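Local coordinates for ribulose bisphosphate carboxylase (Hyperthermus butylicus DSM 5456, PDB 6HUN), which probably catalyses the addition of carbon dioxide and water to ribulose 1,5-bisphosphate, giving two molecules of 3-phosphoglycerate, within an archaeal AMP degradation pathway, at residues 173-178 / 201-206; 214-219 / 240-245; 190-195 / 227-232. One frame throughout, in Å; residues are numbered along the deposited sequence. Where two conformers were deposited one is given.

How the interactions relate
All three contacts lie in the TIM-barrel catalytic domain, at increasing distance from its active site. Interaction 1 pairs the first two barrel strands and carries Lys203, the predicted carbamate-bearing magnesium ligand, whose side chain is about 3 Å, between nearest atoms, from a bound calcium ion. Interaction 2 joins the third strand to the start of helix 216-234; its Asn243 side chain is about 9 Å from the ion, and Asp204 OD1 and Tyr240 OH, 2.6 Å apart, link it to interaction 1. Interaction 3 packs that helix against helix 184-196 outside the barrel of strands. Val202 CG2 lies 4.2 Å from its Ala191 CB, and Tyr240 CB 3.7 Å from its Ile227 CD1.

Interaction 1: residues 173-178 / 201-206; sequences ATVPKP and LVKDDE
Ala173 opens a parallel pairing with Leu201, and the two side chains lie on the same face of the sheet, with Ala173 CB 4.1 Å from Leu201 CB. On the other face stand Thr174 and Val202. The main chain of Thr174 supplies both hydrogen bonds of the contact: its N donates to Leu201 O at 3.1 Å, nearly along the C=O axis, and its O accepts from Lys203 N at 3.0 Å. The second donor stands 38° out of the carbonyl plane, so it does not follow a lone pair. At Val175 the first strand has ended, and side chains join the backbone contact. Its CG1, anti to the backbone N (chi1 -177°), reaches Asp205 OD1 at 3.4 Å, while CG2 lies against the extended aliphatic chain of Lys203, 3.7 Å from Lys203 CD. The Lys203 chain is straight until its last torsion, where it bends; NZ is hydrogen-bonded to Gln403 OE1, and a bound calcium ion lies about 3 Å from the side chain. Pro176 CD then closes over Lys203 O at 3.4 Å; this carbonyl oxygen is buried and has no polar partner in the model, although the CA-H of Val175 also points to it. Lys203, found here without its predicted carbamate, and Asp205 and Glu206 are predicted magnesium ligands. The Lys179 ammonium forms salt bridges with both acids. Helix 184-196 bridges the two strands in a beta-alpha-beta crossover and covers Thr174 and Pro176, while strand 239-243 extends the sheet beyond Val202 and strand 401-403 closes the barrel beside Ala173.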
ATOM      1  N   ALA A 173       2.979 -23.437  12.830  1.00 40.22           N
ATOM      2  CA  ALA A 173       3.099 -23.288  11.378  1.00 39.11           C
ATOM      3  C   ALA A 173       4.568 -23.322  10.962  1.00 42.03           C
ATOM      4  O   ALA A 173       5.444 -22.927  11.732  1.00 46.64           O
ATOM      5  CB  ALA A 173       2.452 -21.969  10.932  1.00 32.80           C
ATOM      6  N   THR A 174       4.843 -23.814   9.749  1.00 40.16           N
ATOM      7  CA  THR A 174       6.200 -23.839   9.190  1.00 43.18           C
ATOM      8  C   THR A 174       6.177 -23.449   7.721  1.00 41.83           C
ATOM      9  O   THR A 174       5.398 -24.018   6.960  1.00 39.09           O
ATOM     10  CB  THR A 174       6.839 -25.224   9.291  1.00 48.26           C
ATOM     11  OG1 THR A 174       7.071 -25.521  10.663  1.00 42.53           O
ATOM     12  CG2 THR A 174       8.193 -25.268   8.541  1.00 50.43           C
ATOM     13  N   VAL A 175       7.059 -22.532   7.337  1.00 45.05           N
ATOM     14  CA  VAL A 175       7.428 -22.266   5.943  1.00 46.85           C
ATOM     15  C   VAL A 175       8.626 -23.127   5.531  1.00 52.17           C
ATOM     16  O   VAL A 175       9.659 -23.143   6.220  1.00 53.07           O
ATOM     17  CB  VAL A 175       7.754 -20.782   5.740  1.00 45.15           C
ATOM     18  CG1 VAL A 175       8.082 -20.476   4.255  1.00 44.18           C
ATOM     19  CG2 VAL A 175       6.626 -19.924   6.264  1.00 41.87           C
ATOM     20  N   PRO A 176       8.528 -23.854   4.417  1.00 49.73           N
ATOM     21  CA  PRO A 176       9.671 -24.620   3.908  1.00 57.90           C
ATOM     22  C   PRO A 176      10.931 -23.781   3.752  1.00 57.08           C
ATOM     23  O   PRO A 176      10.902 -22.562   3.596  1.00 53.72           O
ATOM     24  CB  PRO A 176       9.180 -25.117   2.543  1.00 58.40           C
ATOM     25  CG  PRO A 176       7.697 -25.186   2.683  1.00 55.93           C
ATOM     26  CD  PRO A 176       7.304 -24.083   3.629  1.00 48.97           C
ATOM     27  N   LYS A 177      12.059 -24.466   3.808  1.00 56.78           N
ATOM     28  CA  LYS A 177      13.321 -23.870   3.469  1.00 61.58           C
ATOM     29  C   LYS A 177      13.954 -24.724   2.381  1.00 68.19           C
ATOM     30  O   LYS A 177      13.975 -25.956   2.509  1.00 68.43           O
ATOM     31  CB  LYS A 177      14.255 -23.773   4.681  1.00 66.84           C
ATOM     32  CG  LYS A 177      13.791 -22.799   5.755  1.00 67.23           C
ATOM     33  CD  LYS A 177      14.720 -22.842   6.989  1.00 69.89           C
ATOM     34  CE  LYS A 177      16.085 -22.144   6.751  1.00 69.60           C
ATOM     35  NZ  LYS A 177      15.999 -20.658   6.898  1.00 66.22           N
ATOM     36  N   PRO A 178      14.445 -24.122   1.282  1.00 69.31           N
ATOM     37  CA  PRO A 178      14.374 -22.676   1.009  1.00 61.22           C
ATOM     38  C   PRO A 178      12.961 -22.255   0.648  1.00 57.57           C
ATOM     39  O   PRO A 178      12.154 -23.133   0.315  1.00 57.90           O
ATOM     40  CB  PRO A 178      15.315 -22.505  -0.178  1.00 61.20           C
ATOM     41  CG  PRO A 178      15.242 -23.865  -0.882  1.00 68.34           C
ATOM     42  CD  PRO A 178      15.136 -24.865   0.209  1.00 70.21           C
ATOM     43  N   LEU A 201       0.061 -26.460  10.353  1.00 40.33           N
ATOM     44  CA  LEU A 201      -0.136 -25.664   9.132  1.00 39.73           C
ATOM     45  C   LEU A 201       1.173 -25.585   8.373  1.00 43.83           C
ATOM     46  O   LEU A 201       2.219 -25.280   8.960  1.00 45.15           O
ATOM     47  CB  LEU A 201      -0.635 -24.255   9.434  1.00 39.04           C
ATOM     48  CG  LEU A 201      -1.955 -24.151  10.177  1.00 38.66           C
ATOM     49  CD1 LEU A 201      -2.052 -22.746  10.715  1.00 33.22           C
ATOM     50  CD2 LEU A 201      -3.131 -24.420   9.246  1.00 41.29           C
ATOM     51  N   VAL A 202       1.128 -25.880   7.064  1.00 36.32           N
ATOM     52  CA  VAL A 202       2.261 -25.590   6.200  1.00 41.73           C
ATOM     53  C   VAL A 202       1.955 -24.259   5.514  1.00 37.16           C
ATOM     54  O   VAL A 202       0.806 -23.973   5.185  1.00 38.20           O
ATOM     55  CB  VAL A 202       2.521 -26.740   5.199  1.00 49.15           C
ATOM     56  CG1 VAL A 202       1.252 -27.161   4.548  1.00 49.76           C
ATOM     57  CG2 VAL A 202       3.570 -26.334   4.155  1.00 52.22           C
ATOM     58  N   LYS A 203       2.948 -23.410   5.411  1.00 36.08           N
ATOM     59  CA  LYS A 203       2.701 -22.027   4.993  1.00 36.38           C
ATOM     60  C   LYS A 203       3.566 -21.677   3.811  1.00 39.25           C
ATOM     61  O   LYS A 203       4.786 -21.849   3.853  1.00 38.97           O
ATOM     62  CB  LYS A 203       2.984 -21.073   6.150  1.00 39.91           C
ATOM     63  CG  LYS A 203       2.692 -19.569   5.956  1.00 37.82           C
ATOM     64  CD  LYS A 203       3.164 -18.917   7.277  1.00 37.55           C
ATOM     65  CE  LYS A 203       2.945 -17.425   7.306  1.00 42.45           C
ATOM     66  NZ  LYS A 203       4.212 -16.605   7.318  1.00 42.95           N
ATOM     67  N   ASP A 204       2.949 -21.099   2.777  1.00 37.25           N
ATOM     68  CA  ASP A 204       3.730 -20.585   1.678  1.00 33.92           C
ATOM     69  C   ASP A 204       4.505 -19.370   2.142  1.00 37.40           C
ATOM     70  O   ASP A 204       4.047 -18.617   3.005  1.00 33.78           O
ATOM     71  CB  ASP A 204       2.803 -20.126   0.536  1.00 29.67           C
ATOM     72  CG  ASP A 204       2.344 -21.237  -0.350  1.00 38.08           C
ATOM     73  OD1 ASP A 204       2.829 -22.434  -0.250  1.00 39.79           O
ATOM     74  OD2 ASP A 204       1.447 -20.898  -1.158  1.00 40.10           O
ATOM     75  N   ASP A 205       5.631 -19.098   1.508  1.00 36.49           N
ATOM     76  CA  ASP A 205       6.232 -17.821   1.863  0.53 38.95           C
ATOM     77  C   ASP A 205       5.548 -16.688   1.091  1.00 36.86           C
ATOM     78  O   ASP A 205       4.769 -16.918   0.161  1.00 35.82           O
ATOM     79  CB  ASP A 205       7.736 -17.847   1.623  0.53 42.82           C
ATOM     80  CG  ASP A 205       8.506 -17.014   2.656  0.53 45.34           C
ATOM     81  OD1 ASP A 205       8.218 -17.107   3.871  0.53 48.38           O
ATOM     82  OD2 ASP A 205       9.394 -16.247   2.253  0.53 48.61           O
ATOM     83  N   GLU A 206       5.825 -15.431   1.516  1.00 29.22           N
ATOM     84  CA  GLU A 206       5.097 -14.268   1.007  1.00 30.98           C
ATOM     85  C   GLU A 206       5.282 -14.048  -0.486  1.00 28.60           C
ATOM     86  O   GLU A 206       4.414 -13.427  -1.125  1.00 28.71           O
ATOM     87  CB  GLU A 206       5.520 -13.008   1.786  1.00 33.93           C
ATOM     88  CG  GLU A 206       6.897 -12.481   1.430  1.00 40.53           C
ATOM     89  CD  GLU A 206       8.029 -13.310   1.993  1.00 56.75           C
ATOM     90  OE1 GLU A 206       9.164 -13.170   1.470  1.00 59.73           O
ATOM     91  OE2 GLU A 206       7.788 -14.103   2.947  1.00 61.31           O
TER

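Interaction 2: residues 214-219 / 240-245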
ATOM      1  N   CYS A 214       6.497 -23.586 -10.560  1.00 55.33           N
ATOM      2  CA  CYS A 214       5.636 -24.182  -9.542  1.00 58.77           C
ATOM      3  C   CYS A 214       4.296 -23.456  -9.510  1.00 49.62           C
ATOM      4  O   CYS A 214       4.027 -22.638  -8.616  1.00 53.88           O
ATOM      5  CB  CYS A 214       6.278 -24.122  -8.149  1.00 62.25           C
ATOM      6  SG  CYS A 214       5.520 -25.299  -6.962  1.00 60.65           S
ATOM      7  N   ARG A 215       3.461 -23.757 -10.492  1.00 49.71           N
ATOM      8  CA  ARG A 215       2.173 -23.106 -10.615  1.00 48.30           C
ATOM      9  C   ARG A 215       1.264 -23.449  -9.456  1.00 49.16           C
ATOM     10  O   ARG A 215       1.346 -24.541  -8.856  1.00 56.09           O
ATOM     11  CB  ARG A 215       1.511 -23.504 -11.919  1.00 50.84           C
ATOM     12  CG  ARG A 215       2.460 -23.327 -13.015  1.00 59.08           C
ATOM     13  CD  ARG A 215       2.445 -21.904 -13.503  1.00 61.20           C
ATOM     14  NE  ARG A 215       3.222 -21.811 -14.727  1.00 70.95           N
ATOM     15  CZ  ARG A 215       2.920 -22.449 -15.861  1.00 75.48           C
ATOM     16  NH1 ARG A 215       3.701 -22.314 -16.926  1.00 78.26           N
ATOM     17  NH2 ARG A 215       1.836 -23.214 -15.943  1.00 77.41           N
ATOM     18  N   PHE A 216       0.332 -22.527  -9.211  1.00 44.35           N
ATOM     19  CA  PHE A 216      -0.498 -22.595  -8.020  1.00 43.71           C
ATOM     20  C   PHE A 216      -1.261 -23.909  -7.968  1.00 47.21           C
ATOM     21  O   PHE A 216      -1.220 -24.622  -6.953  1.00 45.85           O
ATOM     22  CB  PHE A 216      -1.468 -21.418  -7.962  1.00 41.36           C
ATOM     23  CG  PHE A 216      -2.288 -21.394  -6.684  1.00 40.39           C
ATOM     24  CD1 PHE A 216      -1.799 -20.773  -5.550  1.00 36.56           C
ATOM     25  CD2 PHE A 216      -3.518 -22.042  -6.615  1.00 41.57           C
ATOM     26  CE1 PHE A 216      -2.530 -20.749  -4.345  1.00 36.91           C
ATOM     27  CE2 PHE A 216      -4.252 -22.033  -5.420  1.00 41.17           C
ATOM     28  CZ  PHE A 216      -3.759 -21.393  -4.299  1.00 40.84           C
ATOM     29  N   GLU A 217      -1.926 -24.269  -9.078  1.00 48.91           N
ATOM     30  CA  GLU A 217      -2.794 -25.443  -9.049  1.00 49.51           C
ATOM     31  C   GLU A 217      -1.987 -26.716  -8.856  1.00 51.96           C
ATOM     32  O   GLU A 217      -2.362 -27.585  -8.059  1.00 58.88           O
ATOM     33  CB  GLU A 217      -3.642 -25.518 -10.320  1.00 57.32           C
ATOM     34  CG  GLU A 217      -4.302 -26.903 -10.466  1.00 65.42           C
ATOM     35  CD  GLU A 217      -5.724 -26.887 -11.006  1.00 68.53           C
ATOM     36  OE1 GLU A 217      -6.095 -25.916 -11.701  1.00 64.00           O
ATOM     37  OE2 GLU A 217      -6.456 -27.880 -10.767  1.00 72.39           O
ATOM     38  N   ALA A 218      -0.883 -26.859  -9.588  1.00 55.38           N
ATOM     39  CA  ALA A 218      -0.094 -28.075  -9.468  1.00 59.83           C
ATOM     40  C   ALA A 218       0.544 -28.170  -8.085  1.00 54.43           C
ATOM     41  O   ALA A 218       0.652 -29.261  -7.533  1.00 56.24           O
ATOM     42  CB  ALA A 218       0.955 -28.136 -10.583  1.00 58.70           C
ATOM     43  N   ARG A 219       0.925 -27.041  -7.501  1.00 52.67           N
ATOM     44  CA  ARG A 219       1.469 -27.013  -6.137  1.00 50.41           C
ATOM     45  C   ARG A 219       0.411 -27.387  -5.094  1.00 48.99           C
ATOM     46  O   ARG A 219       0.651 -28.254  -4.224  1.00 52.10           O
ATOM     47  CB  ARG A 219       2.029 -25.614  -5.844  1.00 53.29           C
ATOM     48  CG  ARG A 219       2.407 -25.404  -4.408  1.00 47.21           C
ATOM     49  CD  ARG A 219       3.237 -24.124  -4.290  1.00 41.27           C
ATOM     50  NE  ARG A 219       2.466 -22.953  -3.902  1.00 45.54           N
ATOM     51  CZ  ARG A 219       2.243 -21.918  -4.701  1.00 44.66           C
ATOM     52  NH1 ARG A 219       2.717 -21.934  -5.944  1.00 44.38           N
ATOM     53  NH2 ARG A 219       1.543 -20.887  -4.256  1.00 41.81           N
ATOM     54  N   TYR A 240      -3.356 -25.759   5.020  1.00 41.18           N
ATOM     55  CA  TYR A 240      -2.317 -25.181   4.169  1.00 36.14           C
ATOM     56  C   TYR A 240      -2.598 -23.684   4.018  1.00 33.02           C
ATOM     57  O   TYR A 240      -3.724 -23.314   3.662  1.00 33.52           O
ATOM     58  CB  TYR A 240      -2.345 -25.873   2.801  1.00 39.89           C
ATOM     59  CG  TYR A 240      -1.399 -25.382   1.743  1.00 37.23           C
ATOM     60  CD1 TYR A 240      -0.229 -24.700   2.062  1.00 36.73           C
ATOM     61  CD2 TYR A 240      -1.700 -25.561   0.393  1.00 41.13           C
ATOM     62  CE1 TYR A 240       0.629 -24.247   1.057  1.00 40.11           C
ATOM     63  CE2 TYR A 240      -0.856 -25.122  -0.606  1.00 40.72           C
ATOM     64  CZ  TYR A 240       0.293 -24.469  -0.279  1.00 41.20           C
ATOM     65  OH  TYR A 240       1.122 -24.046  -1.282  1.00 41.12           O
ATOM     66  N   LEU A 241      -1.618 -22.835   4.342  1.00 31.25           N
ATOM     67  CA  LEU A 241      -1.823 -21.381   4.172  1.00 28.90           C
ATOM     68  C   LEU A 241      -1.308 -21.097   2.765  1.00 34.80           C
ATOM     69  O   LEU A 241      -0.143 -20.768   2.559  1.00 31.79           O
ATOM     70  CB  LEU A 241      -1.119 -20.553   5.266  1.00 31.62           C
ATOM     71  CG  LEU A 241      -1.389 -20.935   6.739  1.00 37.96           C
ATOM     72  CD1 LEU A 241      -0.494 -20.158   7.759  1.00 37.11           C
ATOM     73  CD2 LEU A 241      -2.886 -20.800   7.092  1.00 36.28           C
ATOM     74  N   ALA A 242      -2.200 -21.247   1.785  1.00 38.54           N
ATOM     75  CA  ALA A 242      -1.862 -21.135   0.373  1.00 36.28           C
ATOM     76  C   ALA A 242      -1.887 -19.682  -0.033  1.00 31.96           C
ATOM     77  O   ALA A 242      -2.890 -18.990   0.175  1.00 28.18           O
ATOM     78  CB  ALA A 242      -2.858 -21.906  -0.500  1.00 35.52           C
ATOM     79  N   ASN A 243      -0.810 -19.230  -0.655  1.00 29.55           N
ATOM     80  CA  ASN A 243      -0.691 -17.810  -0.999  1.00 28.10           C
ATOM     81  C   ASN A 243      -1.470 -17.524  -2.297  1.00 29.15           C
ATOM     82  O   ASN A 243      -1.066 -17.954  -3.381  1.00 30.21           O
ATOM     83  CB  ASN A 243       0.777 -17.431  -1.114  1.00 30.07           C
ATOM     84  CG  ASN A 243       0.982 -15.921  -1.022  1.00 31.44           C
ATOM     85  OD1 ASN A 243       0.084 -15.175  -1.314  1.00 26.59           O
ATOM     86  ND2 ASN A 243       2.131 -15.478  -0.518  1.00 36.31           N
ATOM     87  N   VAL A 244      -2.573 -16.791  -2.178  1.00 29.36           N
ATOM     88  CA  VAL A 244      -3.431 -16.448  -3.323  1.00 31.31           C
ATOM     89  C   VAL A 244      -3.174 -15.031  -3.802  1.00 30.55           C
ATOM     90  O   VAL A 244      -3.959 -14.492  -4.609  1.00 29.11           O
ATOM     91  CB  VAL A 244      -4.927 -16.655  -2.998  1.00 29.25           C
ATOM     92  CG1 VAL A 244      -5.230 -18.128  -2.666  1.00 31.53           C
ATOM     93  CG2 VAL A 244      -5.344 -15.735  -1.820  1.00 26.21           C
ATOM     94  N   THR A 245      -2.105 -14.400  -3.308  1.00 26.26           N
ATOM     95  CA  THR A 245      -1.725 -13.055  -3.747  1.00 29.03           C
ATOM     96  C   THR A 245      -1.573 -13.033  -5.271  1.00 25.51           C
ATOM     97  O   THR A 245      -0.756 -13.760  -5.845  1.00 29.94           O
ATOM     98  CB  THR A 245      -0.440 -12.635  -3.026  1.00 29.76           C
ATOM     99  OG1 THR A 245      -0.648 -12.632  -1.570  1.00 24.28           O
ATOM    100  CG2 THR A 245       0.019 -11.188  -3.464  1.00 28.06           C
TER
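One hydrogen bond carries the polar part of this contact: Arg219 NE donates to Tyr240 OH at 3.1 Å. The hydroxyl lies near the guanidinium plane, and NE in turn sits at the edge of the phenol ring, near its plane. The two planes stand 88° apart. A bend at chi3 (97°) turns the guanidinium there after an otherwise extended start. Both groups have further partners: Tyr240 OH is also bonded to Asp204 OD1, while Arg219 NH2 reaches Ala209 O and forms a salt bridge with Asp204 OD2. NE and NH2 are thus both held within a buried setting. Strand 201-203, helix 216-234 and strand 239-243 form a right-handed beta-alpha-beta unit of the TIM barrel, and the contact ties the first turn of the helix to the third strand and the residues that follow it. The nonpolar part belongs to Phe216, whose ring tip CZ lies 3.9 Å from Ala242 CB and 3.9 Å from Val244 CG1. Its CE1 also comes within 3.3 Å of Asn243 O. After Ala242 the chain makes an Asx turn at Asn243, whose OD1 accepts from Thr245 N at 3.1 Å and from Thr245 OG1 at 2.7 Å, both donors lying in the plane of the amide carbonyl.

Interaction 3: residues 190-195 / 227-232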
ATOM      1  N   VAL A 190       8.155 -32.191   0.798  1.00 58.72           N
ATOM      2  CA  VAL A 190       8.616 -31.371   1.925  1.00 59.31           C
ATOM      3  C   VAL A 190       7.486 -31.137   2.920  1.00 60.48           C
ATOM      4  O   VAL A 190       7.695 -31.184   4.144  1.00 59.23           O
ATOM      5  CB  VAL A 190       9.208 -30.031   1.429  1.00 62.88           C
ATOM      6  CG1 VAL A 190       9.655 -29.161   2.608  1.00 61.10           C
ATOM      7  CG2 VAL A 190      10.390 -30.272   0.501  1.00 61.50           C
ATOM      8  N   ALA A 191       6.279 -30.842   2.412  1.00 61.22           N
ATOM      9  CA  ALA A 191       5.141 -30.591   3.291  1.00 55.14           C
ATOM     10  C   ALA A 191       4.786 -31.823   4.102  1.00 57.58           C
ATOM     11  O   ALA A 191       4.406 -31.716   5.272  1.00 56.81           O
ATOM     12  CB  ALA A 191       3.932 -30.172   2.482  1.00 50.44           C
ATOM     13  N   TYR A 192       4.795 -32.989   3.459  1.00 55.54           N
ATOM     14  CA  TYR A 192       4.493 -34.221   4.170  1.00 58.14           C
ATOM     15  C   TYR A 192       5.323 -34.364   5.442  1.00 62.34           C
ATOM     16  O   TYR A 192       4.785 -34.617   6.527  1.00 66.84           O
ATOM     17  CB  TYR A 192       4.742 -35.408   3.255  1.00 62.17           C
ATOM     18  CG  TYR A 192       4.530 -36.731   3.971  1.00 65.28           C
ATOM     19  CD1 TYR A 192       3.270 -37.099   4.420  1.00 65.27           C
ATOM     20  CD2 TYR A 192       5.582 -37.596   4.183  1.00 68.45           C
ATOM     21  CE1 TYR A 192       3.061 -38.320   5.055  1.00 68.35           C
ATOM     22  CE2 TYR A 192       5.383 -38.825   4.833  1.00 71.55           C
ATOM     23  CZ  TYR A 192       4.115 -39.165   5.274  1.00 71.39           C
ATOM     24  OH  TYR A 192       3.880 -40.378   5.923  1.00 75.74           O
ATOM     25  N   GLU A 193       6.643 -34.228   5.330  1.00 59.16           N
ATOM     26  CA  GLU A 193       7.490 -34.434   6.506  1.00 69.25           C
ATOM     27  C   GLU A 193       7.148 -33.450   7.619  1.00 69.65           C
ATOM     28  O   GLU A 193       7.139 -33.820   8.805  1.00 71.98           O
ATOM     29  CB  GLU A 193       8.957 -34.298   6.115  1.00 75.29           C
ATOM     30  CG  GLU A 193       9.249 -34.859   4.751  1.00 81.78           C
ATOM     31  CD  GLU A 193      10.687 -35.288   4.594  1.00 89.02           C
ATOM     32  OE1 GLU A 193      11.509 -34.448   4.170  1.00 88.51           O
ATOM     33  OE2 GLU A 193      10.988 -36.466   4.886  1.00 92.60           O
ATOM     34  N   ILE A 194       6.871 -32.193   7.247  1.00 67.01           N
ATOM     35  CA  ILE A 194       6.486 -31.158   8.209  1.00 63.00           C
ATOM     36  C   ILE A 194       5.226 -31.585   8.969  1.00 57.36           C
ATOM     37  O   ILE A 194       5.221 -31.666  10.201  1.00 56.40           O
ATOM     38  CB  ILE A 194       6.303 -29.808   7.481  1.00 58.99           C
ATOM     39  CG1 ILE A 194       7.672 -29.223   7.086  1.00 59.56           C
ATOM     40  CG2 ILE A 194       5.530 -28.775   8.324  1.00 55.47           C
ATOM     41  CD1 ILE A 194       7.636 -28.239   5.923  1.00 56.71           C
ATOM     42  N   LEU A 195       4.138 -31.884   8.244  1.00 54.35           N
ATOM     43  CA  LEU A 195       2.879 -32.203   8.921  1.00 52.27           C
ATOM     44  C   LEU A 195       2.962 -33.506   9.702  1.00 61.39           C
ATOM     45  O   LEU A 195       2.476 -33.583  10.842  1.00 60.21           O
ATOM     46  CB  LEU A 195       1.754 -32.293   7.915  1.00 53.80           C
ATOM     47  CG  LEU A 195       1.587 -31.036   7.036  1.00 49.35           C
ATOM     48  CD1 LEU A 195       0.412 -31.283   6.154  1.00 53.11           C
ATOM     49  CD2 LEU A 195       1.356 -29.820   7.892  1.00 46.74           C
ATOM     50  N   ILE A 227      -1.367 -33.419   2.805  1.00 54.90           N
ATOM     51  CA  ILE A 227      -2.210 -33.196   3.982  1.00 53.61           C
ATOM     52  C   ILE A 227      -3.070 -34.429   4.261  1.00 56.76           C
ATOM     53  O   ILE A 227      -3.176 -34.881   5.411  1.00 57.38           O
ATOM     54  CB  ILE A 227      -3.068 -31.933   3.777  1.00 50.69           C
ATOM     55  CG1 ILE A 227      -2.227 -30.692   4.131  1.00 47.41           C
ATOM     56  CG2 ILE A 227      -4.343 -31.918   4.583  1.00 50.57           C
ATOM     57  CD1 ILE A 227      -2.984 -29.353   3.923  1.00 44.56           C
ATOM     58  N   ASP A 228      -3.701 -34.971   3.216  1.00 58.95           N
ATOM     59  CA  ASP A 228      -4.582 -36.133   3.380  1.00 62.25           C
ATOM     60  C   ASP A 228      -3.830 -37.337   3.962  1.00 65.07           C
ATOM     61  O   ASP A 228      -4.376 -38.083   4.789  1.00 66.86           O
ATOM     62  CB  ASP A 228      -5.232 -36.465   2.025  1.00 64.38           C
ATOM     63  CG  ASP A 228      -6.130 -37.714   2.079  1.00 68.27           C
ATOM     64  OD1 ASP A 228      -7.281 -37.621   2.575  1.00 68.23           O
ATOM     65  OD2 ASP A 228      -5.665 -38.779   1.619  1.00 71.60           O
ATOM     66  N   ARG A 229      -2.596 -37.571   3.522  1.00 65.84           N
ATOM     67  CA  ARG A 229      -1.811 -38.631   4.126  1.00 68.53           C
ATOM     68  C   ARG A 229      -1.571 -38.341   5.599  1.00 68.77           C
ATOM     69  O   ARG A 229      -1.895 -39.167   6.464  1.00 68.83           O
ATOM     70  CB  ARG A 229      -0.497 -38.801   3.374  1.00 69.67           C
ATOM     71  CG  ARG A 229      -0.720 -39.162   1.917  1.00 71.90           C
ATOM     72  CD  ARG A 229       0.107 -40.380   1.516  1.00 82.20           C
ATOM     73  NE  ARG A 229       1.526 -40.029   1.381  1.00 87.72           N
ATOM     74  CZ  ARG A 229       2.530 -40.650   2.007  1.00 84.37           C
ATOM     75  NH1 ARG A 229       2.286 -41.654   2.844  1.00 79.98           N
ATOM     76  NH2 ARG A 229       3.785 -40.240   1.810  1.00 83.83           N
ATOM     77  N   ALA A 230      -1.087 -37.126   5.909  1.00 63.18           N
ATOM     78  CA  ALA A 230      -0.741 -36.783   7.283  1.00 61.68           C
ATOM     79  C   ALA A 230      -1.942 -36.825   8.216  1.00 61.50           C
ATOM     80  O   ALA A 230      -1.791 -37.242   9.375  1.00 62.41           O
ATOM     81  CB  ALA A 230      -0.083 -35.397   7.366  1.00 57.94           C
ATOM     82  N   GLU A 231      -3.133 -36.434   7.749  1.00 60.68           N
ATOM     83  CA  GLU A 231      -4.308 -36.520   8.611  1.00 61.00           C
ATOM     84  C   GLU A 231      -4.691 -37.980   8.862  1.00 65.12           C
ATOM     85  O   GLU A 231      -5.172 -38.332   9.944  1.00 66.13           O
ATOM     86  CB  GLU A 231      -5.479 -35.812   7.983  1.00 59.68           C
ATOM     87  CG  GLU A 231      -5.281 -34.237   7.945  1.00 55.52           C
ATOM     88  CD  GLU A 231      -6.382 -33.537   7.178  1.00 54.49           C
ATOM     89  OE1 GLU A 231      -6.817 -34.063   6.144  1.00 60.34           O
ATOM     90  OE2 GLU A 231      -6.819 -32.454   7.603  1.00 57.58           O
ATOM     91  N   LYS A 232      -4.525 -38.816   7.850  1.00 67.70           N
ATOM     92  CA  LYS A 232      -4.936 -40.217   7.989  1.00 71.94           C
ATOM     93  C   LYS A 232      -4.006 -40.997   8.907  1.00 73.77           C
ATOM     94  O   LYS A 232      -4.446 -41.934   9.596  1.00 76.63           O
ATOM     95  CB  LYS A 232      -5.021 -40.837   6.604  1.00 74.38           C
ATOM     96  CG  LYS A 232      -6.309 -40.518   5.903  1.00 74.26           C
ATOM     97  CD  LYS A 232      -6.233 -40.893   4.439  1.00 76.21           C
ATOM     98  CE  LYS A 232      -7.530 -40.563   3.684  1.00 76.37           C
ATOM     99  NZ  LYS A 232      -7.378 -40.691   2.216  1.00 77.78           N
TER
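The aromatic and charged pair is the more exposed part of the contact. The guanidinium of Arg229 lies nearly flat on the ring of Tyr192, the planes 21° apart. Arg229 CZ sits 4.2 Å from the centroid of the Tyr192 ring and over its face, which makes this a stacked cation-pi interaction. NH2 is the branch over the ring, 3.6 Å from Tyr192 CZ, while NH1 extends toward the hydroxyl end. Bends at chi2 and chi3 fold the arginine chain back over the tyrosine, and Tyr192 reaches across with CG anti to its backbone N. Its hydroxyl is hydrogen-bonded to Glu233 OE1, which also forms a long, weak ion pair with Arg229 NH1 and may favour the cation's place beside the ring. An alanine in place of Tyr192 would remove both the ring under the guanidinium and the hydroxyl bound to Glu233, and would probably loosen the outer side of this helix pair. Helices 184-196 and 216-234 follow the first and second barrel strands and stand side by side in the outer helical layer of the TIM barrel; their segment axes come within 9.1 Å and cross at -23°. The apolar part fills the inner side, toward the strands. Leu195 CB meets Ala230 CB at 3.6 Å. Leu195 CA and Ala230 CA, 6.1 Å apart, are the nearest such pair of the two segments, consistent with the small alanine. Leu195 CD1 presses on Ile227 CG1 at 3.4 Å, closer than carbons normally approach, so the packing here is tight.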